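Local coordinates for protein beta-glucoside phosphorylase BglX (Unidentified, PDB 5VQE) that probably cleaves beta-glucosides by phosphorolysis, passing the glucosyl unit to phosphate, as a member of glycoside hydrolase family 3, at residues Y473-V478 / Y530-A535; L507-S512 / R538-K543. One frame throughout, in Å; residues are numbered along the deposited sequence.

Overall arrangement
Both contacts lie at a mixed six-stranded sheet flanked by helices. From the N terminus, strand 469-475 opens contact 1 and the neighbouring parallel strand 506-510 opens contact 2. The chain then passes through strand 525-528, and segment 530-535 closes the first loop over 473-478 before helix 534-544 closes the second over 507-512. Because the four segments alternate, the two loops cross and neither nests inside the other. Their centres lie about 9 Å apart, and backbone bonding between Ala474 and both Leu509 and Phe511 joins their strand sides. Together they fasten the C-terminal ends of two adjacent strands to one helix and its lead-in.

Contact 1 (Y473-V478 / Y530-A535); sequences YANFKV and YTSNEA
Asn475 and Ser532 mark the closest backbone approach, their CA atoms 6.9 Å apart, as the loop leading to helix 534-544 passes the end of strand 469-475. At this spacing the main chains do not pair, and side chains bridge the interval. Ser532 carries the contact: its OG meets the phenolic OH of Tyr473 in a hydrogen bond of 2.7 Å. The serine oxygen lies in the plane of the tyrosine ring, at its hydroxyl-bearing edge. On the tyrosine, CG anti to the backbone N (chi1 -168°) lets the ring extend from the strand until its hydroxyl meets the loop. Two residues on, Asn475 points its side chain at the same serine, but the meeting is a van der Waals one, with OD1 3.8 Å from Ser532 CB. Asn533, the next residue, is the N-cap of helix 534-544, and the serine thus links the lead-in of that helix to the end of an inner strand, as in alpha/beta folds with helices packed on a sheet. Around this join, Phe511 stacks on the Tyr473 ring, Glu430 of helix 429-441 touches both Tyr473 and Ser532, Val537 of helix 534-544 packs on the tyrosine, and strand 412-419 pairs with strand 469-475 through Ala418.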
loop_
_atom_site.group_PDB
_atom_site.type_symbol
_atom_site.label_atom_id
_atom_site.label_comp_id
_atom_site.label_asym_id
_atom_site.label_seq_id
_atom_site.Cartn_x
_atom_site.Cartn_y
_atom_site.Cartn_z
ATOM N N TYR A 473 -19.108 -9.592 -11.162
ATOM C CA TYR A 473 -18.034 -8.603 -11.085
ATOM C C TYR A 473 -17.821 -8.311 -9.602
ATOM O O TYR A 473 -18.610 -7.589 -8.986
ATOM C CB TYR A 473 -18.395 -7.341 -11.862
ATOM C CG TYR A 473 -17.252 -6.375 -12.073
ATOM C CD1 TYR A 473 -16.704 -5.661 -11.009
ATOM C CD2 TYR A 473 -16.732 -6.161 -13.346
ATOM C CE1 TYR A 473 -15.660 -4.772 -11.206
ATOM C CE2 TYR A 473 -15.694 -5.276 -13.552
ATOM C CZ TYR A 473 -15.156 -4.588 -12.485
ATOM O OH TYR A 473 -14.124 -3.709 -12.704
ATOM N N ALA A 474 -16.761 -8.876 -9.031
ATOM C CA ALA A 474 -16.483 -8.777 -7.604
ATOM C C ALA A 474 -15.319 -7.822 -7.376
ATOM O O ALA A 474 -14.223 -8.036 -7.906
ATOM C CB ALA A 474 -16.164 -10.150 -7.017
ATOM N N ASN A 475 -15.556 -6.774 -6.571
ATOM C CA ASN A 475 -14.523 -5.795 -6.214
ATOM C C ASN A 475 -14.611 -5.530 -4.709
ATOM O O ASN A 475 -15.256 -4.579 -4.269
ATOM C CB ASN A 475 -14.685 -4.503 -7.014
ATOM C CG ASN A 475 -13.660 -3.456 -6.643
ATOM O OD1 ASN A 475 -12.505 -3.777 -6.379
ATOM N ND2 ASN A 475 -14.077 -2.198 -6.617
ATOM N N PHE A 476 -13.956 -6.375 -3.914
ATOM C CA PHE A 476 -13.859 -6.175 -2.468
ATOM C C PHE A 476 -12.448 -5.689 -2.162
ATOM O O PHE A 476 -11.504 -6.481 -2.079
ATOM C CB PHE A 476 -14.239 -7.446 -1.720
ATOM C CG PHE A 476 -15.723 -7.669 -1.693
ATOM C CD1 PHE A 476 -16.473 -7.291 -0.592
ATOM C CD2 PHE A 476 -16.377 -8.180 -2.803
ATOM C CE1 PHE A 476 -17.854 -7.462 -0.582
ATOM C CE2 PHE A 476 -17.758 -8.349 -2.800
ATOM C CZ PHE A 476 -18.492 -7.986 -1.688
ATOM N N LYS A 477 -12.325 -4.375 -2.008
ATOM C CA LYS A 477 -11.039 -3.702 -1.979
ATOM C C LYS A 477 -10.562 -3.534 -0.546
ATOM O O LYS A 477 -11.360 -3.498 0.397
ATOM C CB LYS A 477 -11.134 -2.331 -2.652
ATOM C CG LYS A 477 -11.969 -1.315 -1.880
ATOM N N VAL A 478 -9.241 -3.436 -0.396
ATOM C CA VAL A 478 -8.654 -3.127 0.898
ATOM C C VAL A 478 -8.974 -1.686 1.270
ATOM O O VAL A 478 -8.961 -0.783 0.421
ATOM C CB VAL A 478 -7.132 -3.352 0.873
ATOM C CG1 VAL A 478 -6.527 -2.921 2.200
ATOM C CG2 VAL A 478 -6.798 -4.809 0.575
ATOM N N TYR A 530 -7.217 -9.033 -9.972
ATOM C CA TYR A 530 -6.414 -8.348 -8.953
ATOM C C TYR A 530 -6.596 -6.834 -8.901
ATOM O O TYR A 530 -6.280 -6.210 -7.880
ATOM C CB TYR A 530 -4.923 -8.636 -9.141
ATOM C CG TYR A 530 -4.560 -10.083 -9.362
ATOM C CD1 TYR A 530 -4.572 -10.993 -8.315
ATOM C CD2 TYR A 530 -4.175 -10.532 -10.618
ATOM C CE1 TYR A 530 -4.232 -12.315 -8.513
ATOM C CE2 TYR A 530 -3.830 -11.848 -10.829
ATOM C CZ TYR A 530 -3.862 -12.739 -9.774
ATOM O OH TYR A 530 -3.517 -14.054 -9.979
ATOM N N THR A 531 -7.060 -6.223 -9.990
ATOM C CA THR A 531 -7.172 -4.775 -10.090
ATOM C C THR A 531 -8.452 -4.403 -10.814
ATOM O O THR A 531 -8.762 -4.985 -11.854
ATOM C CB THR A 531 -5.986 -4.185 -10.861
ATOM O OG1 THR A 531 -4.754 -4.639 -10.285
ATOM C CG2 THR A 531 -6.037 -2.674 -10.852
ATOM N N SER A 532 -9.170 -3.409 -10.295
ATOM C CA SER A 532 -10.407 -2.935 -10.920
ATOM C C SER A 532 -10.147 -1.546 -11.499
ATOM O O SER A 532 -10.424 -0.523 -10.875
ATOM C CB SER A 532 -11.560 -2.920 -9.933
ATOM O OG SER A 532 -12.784 -2.672 -10.619
ATOM N N ASN A 533 -9.577 -1.517 -12.701
ATOM C CA ASN A 533 -9.419 -0.268 -13.430
ATOM C C ASN A 533 -9.738 -0.513 -14.898
ATOM O O ASN A 533 -9.978 -1.643 -15.329
ATOM C CB ASN A 533 -8.012 0.328 -13.252
ATOM C CG ASN A 533 -6.911 -0.556 -13.803
ATOM O OD1 ASN A 533 -7.159 -1.557 -14.476
ATOM N ND2 ASN A 533 -5.672 -0.177 -13.517
ATOM N N GLU A 534 -9.760 0.575 -15.668
ATOM C CA GLU A 534 -10.160 0.479 -17.067
ATOM C C GLU A 534 -9.269 -0.490 -17.836
ATOM O O GLU A 534 -9.762 -1.305 -18.624
ATOM C CB GLU A 534 -10.133 1.866 -17.709
ATOM C CG GLU A 534 -10.153 1.847 -19.234
ATOM C CD GLU A 534 -10.456 3.212 -19.827
ATOM O OE1 GLU A 534 -10.572 4.184 -19.051
ATOM O OE2 GLU A 534 -10.580 3.308 -21.066
ATOM N N ALA A 535 -7.954 -0.417 -17.627
ATOM C CA ALA A 535 -7.042 -1.276 -18.374
ATOM C C ALA A 535 -7.356 -2.747 -18.145
ATOM O O ALA A 535 -7.372 -3.542 -19.092
ATOM C CB ALA A 535 -5.599 -0.970 -17.985
#

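Contact 2 (L507-S512 / R538-K543); sequences LFLSFS and RMMIEK
Helix 534-544 lies over strand 506-510 with Leu509 and Met540 facing each other, their CA atoms 9.1 Å apart, a spacing that leaves the strand and helix to be joined by side chains alone. Met540 does the reaching from the helix. It sets out toward the sheet with CG opposite its main-chain nitrogen (chi1 -180°), then bends at both chi2 and chi3 so that the thioether lies among the side chains of Leu509 and Phe511. Its sulfur meets one branch of the leucine, SD to Leu509 CD2 at 3.9 Å, while the other branch, CD1, faces Met540 CG at 4.1 Å. The terminal methyl goes on to the far end of the aromatic ring, with Met540 CE 3.8 Å from Phe511 CZ, and comes to that ring obliquely. This is helix-on-sheet packing, consistent with the alpha/beta sandwich domain of family 3 enzymes: strand 506-510 is an inner strand of the mixed sheet, and helix 534-544 covers it together with helix 429-441, whose Phe434 also touches Leu509. Replacing the methionine with an alanine would probably open a gap between helix and strand, leaving both leucine branches and the Phe511 ring end without their partner. At the end of the strand the chain turns through an ST turn in which Ser510 OG accepts from Ser512 N at 3.3 Å, with an N-H...O angle of 165°; the same hydroxyl donates a hydrogen bond to the carbonyl oxygen of Asn513.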
loop_
_atom_site.group_PDB
_atom_site.type_symbol
_atom_site.label_atom_id
_atom_site.label_comp_id
_atom_site.label_asym_id
_atom_site.label_seq_id
_atom_site.Cartn_x
_atom_site.Cartn_y
_atom_site.Cartn_z
ATOM N N LEU A 507 -20.210 -17.516 -14.404
ATOM C CA LEU A 507 -18.810 -17.119 -14.492
ATOM C C LEU A 507 -18.536 -16.069 -13.425
ATOM O O LEU A 507 -19.302 -15.111 -13.291
ATOM C CB LEU A 507 -18.510 -16.564 -15.888
ATOM C CG LEU A 507 -17.183 -15.838 -16.117
ATOM C CD1 LEU A 507 -16.032 -16.812 -16.012
ATOM C CD2 LEU A 507 -17.203 -15.166 -17.486
ATOM N N PHE A 508 -17.450 -16.245 -12.667
ATOM C CA PHE A 508 -17.119 -15.360 -11.550
ATOM C C PHE A 508 -15.779 -14.681 -11.816
ATOM O O PHE A 508 -14.768 -15.360 -12.022
ATOM C CB PHE A 508 -17.071 -16.128 -10.223
ATOM C CG PHE A 508 -17.088 -15.233 -9.016
ATOM C CD1 PHE A 508 -15.943 -14.570 -8.609
ATOM C CD2 PHE A 508 -18.257 -15.036 -8.301
ATOM C CE1 PHE A 508 -15.968 -13.735 -7.506
ATOM C CE2 PHE A 508 -18.282 -14.207 -7.203
ATOM C CZ PHE A 508 -17.138 -13.557 -6.807
ATOM N N LEU A 509 -15.782 -13.349 -11.816
ATOM C CA LEU A 509 -14.595 -12.531 -12.030
ATOM C C LEU A 509 -14.320 -11.719 -10.772
ATOM O O LEU A 509 -15.162 -10.914 -10.359
ATOM C CB LEU A 509 -14.788 -11.583 -13.214
ATOM C CG LEU A 509 -15.340 -12.163 -14.516
ATOM C CD1 LEU A 509 -15.640 -11.034 -15.489
ATOM C CD2 LEU A 509 -14.369 -13.157 -15.122
ATOM N N SER A 510 -13.144 -11.901 -10.182
ATOM C CA SER A 510 -12.681 -11.028 -9.110
ATOM C C SER A 510 -11.705 -10.005 -9.672
ATOM O O SER A 510 -10.714 -10.373 -10.314
ATOM C CB SER A 510 -11.992 -11.804 -7.991
ATOM O OG SER A 510 -11.496 -10.879 -7.032
ATOM N N PHE A 511 -11.981 -8.727 -9.415
ATOM C CA PHE A 511 -11.076 -7.643 -9.767
ATOM C C PHE A 511 -10.330 -7.105 -8.547
ATOM O O PHE A 511 -9.807 -5.985 -8.579
ATOM C CB PHE A 511 -11.848 -6.532 -10.480
ATOM C CG PHE A 511 -12.275 -6.897 -11.889
ATOM C CD1 PHE A 511 -13.414 -7.662 -12.114
ATOM C CD2 PHE A 511 -11.529 -6.482 -12.985
ATOM C CE1 PHE A 511 -13.808 -7.999 -13.408
ATOM C CE2 PHE A 511 -11.917 -6.815 -14.277
ATOM C CZ PHE A 511 -13.064 -7.577 -14.485
ATOM N N SER A 512 -10.252 -7.893 -7.477
ATOM C CA SER A 512 -9.432 -7.519 -6.334
ATOM C C SER A 512 -9.043 -8.755 -5.529
ATOM O O SER A 512 -8.045 -9.410 -5.850
ATOM C CB SER A 512 -10.171 -6.492 -5.481
ATOM O OG SER A 512 -9.265 -5.793 -4.664
ATOM N N ARG A 538 -10.746 -3.772 -19.888
ATOM C CA ARG A 538 -10.631 -3.951 -21.334
ATOM C C ARG A 538 -9.895 -5.240 -21.672
ATOM O O ARG A 538 -10.271 -5.946 -22.611
ATOM C CB ARG A 538 -9.933 -2.745 -21.971
ATOM C CG ARG A 538 -10.720 -1.462 -21.848
ATOM C CD ARG A 538 -10.115 -0.318 -22.642
ATOM N NE ARG A 538 -10.932 0.890 -22.520
ATOM C CZ ARG A 538 -11.997 1.169 -23.273
ATOM N NH1 ARG A 538 -12.389 0.339 -24.228
ATOM N NH2 ARG A 538 -12.679 2.288 -23.065
ATOM N N MET A 539 -8.849 -5.574 -20.919
ATOM C CA MET A 539 -8.120 -6.805 -21.213
ATOM C C MET A 539 -8.919 -8.038 -20.806
ATOM O O MET A 539 -8.796 -9.094 -21.439
ATOM C CB MET A 539 -6.753 -6.793 -20.524
ATOM C CG MET A 539 -5.740 -5.855 -21.158
ATOM S SD MET A 539 -5.578 -6.104 -22.952
ATOM C CE MET A 539 -5.214 -7.834 -23.026
ATOM N N MET A 540 -9.743 -7.931 -19.766
ATOM C CA MET A 540 -10.645 -9.027 -19.433
ATOM C C MET A 540 -11.555 -9.350 -20.612
ATOM O O MET A 540 -11.740 -10.516 -20.971
ATOM C CB MET A 540 -11.473 -8.656 -18.204
ATOM C CG MET A 540 -12.445 -9.736 -17.756
ATOM S SD MET A 540 -11.627 -11.215 -17.141
ATOM C CE MET A 540 -11.105 -10.639 -15.532
ATOM N N ILE A 541 -12.148 -8.317 -21.213
ATOM C CA ILE A 541 -13.003 -8.509 -22.380
ATOM C C ILE A 541 -12.246 -9.244 -23.474
ATOM O O ILE A 541 -12.741 -10.226 -24.038
ATOM C CB ILE A 541 -13.539 -7.151 -22.873
ATOM C CG1 ILE A 541 -14.656 -6.655 -21.952
ATOM C CG2 ILE A 541 -14.021 -7.230 -24.329
ATOM C CD1 ILE A 541 -15.951 -7.477 -22.010
ATOM N N GLU A 542 -11.031 -8.783 -23.794
ATOM C CA GLU A 542 -10.270 -9.433 -24.855
ATOM C C GLU A 542 -10.077 -10.912 -24.561
ATOM O O GLU A 542 -10.165 -11.750 -25.464
ATOM C CB GLU A 542 -8.921 -8.736 -25.044
ATOM C CG GLU A 542 -9.037 -7.287 -25.468
ATOM C CD GLU A 542 -9.809 -7.130 -26.765
ATOM O OE1 GLU A 542 -9.461 -7.830 -27.734
ATOM O OE2 GLU A 542 -10.773 -6.333 -26.810
ATOM N N LYS A 543 -9.831 -11.260 -23.299
ATOM C CA LYS A 543 -9.514 -12.643 -22.978
ATOM C C LYS A 543 -10.769 -13.505 -22.910
ATOM O O LYS A 543 -10.749 -14.672 -23.319
ATOM C CB LYS A 543 -8.733 -12.687 -21.668
ATOM C CG LYS A 543 -7.328 -12.108 -21.806
ATOM C CD LYS A 543 -6.716 -11.753 -20.457
ATOM C CE LYS A 543 -5.462 -10.908 -20.617
ATOM N NZ LYS A 543 -4.452 -11.557 -21.500
#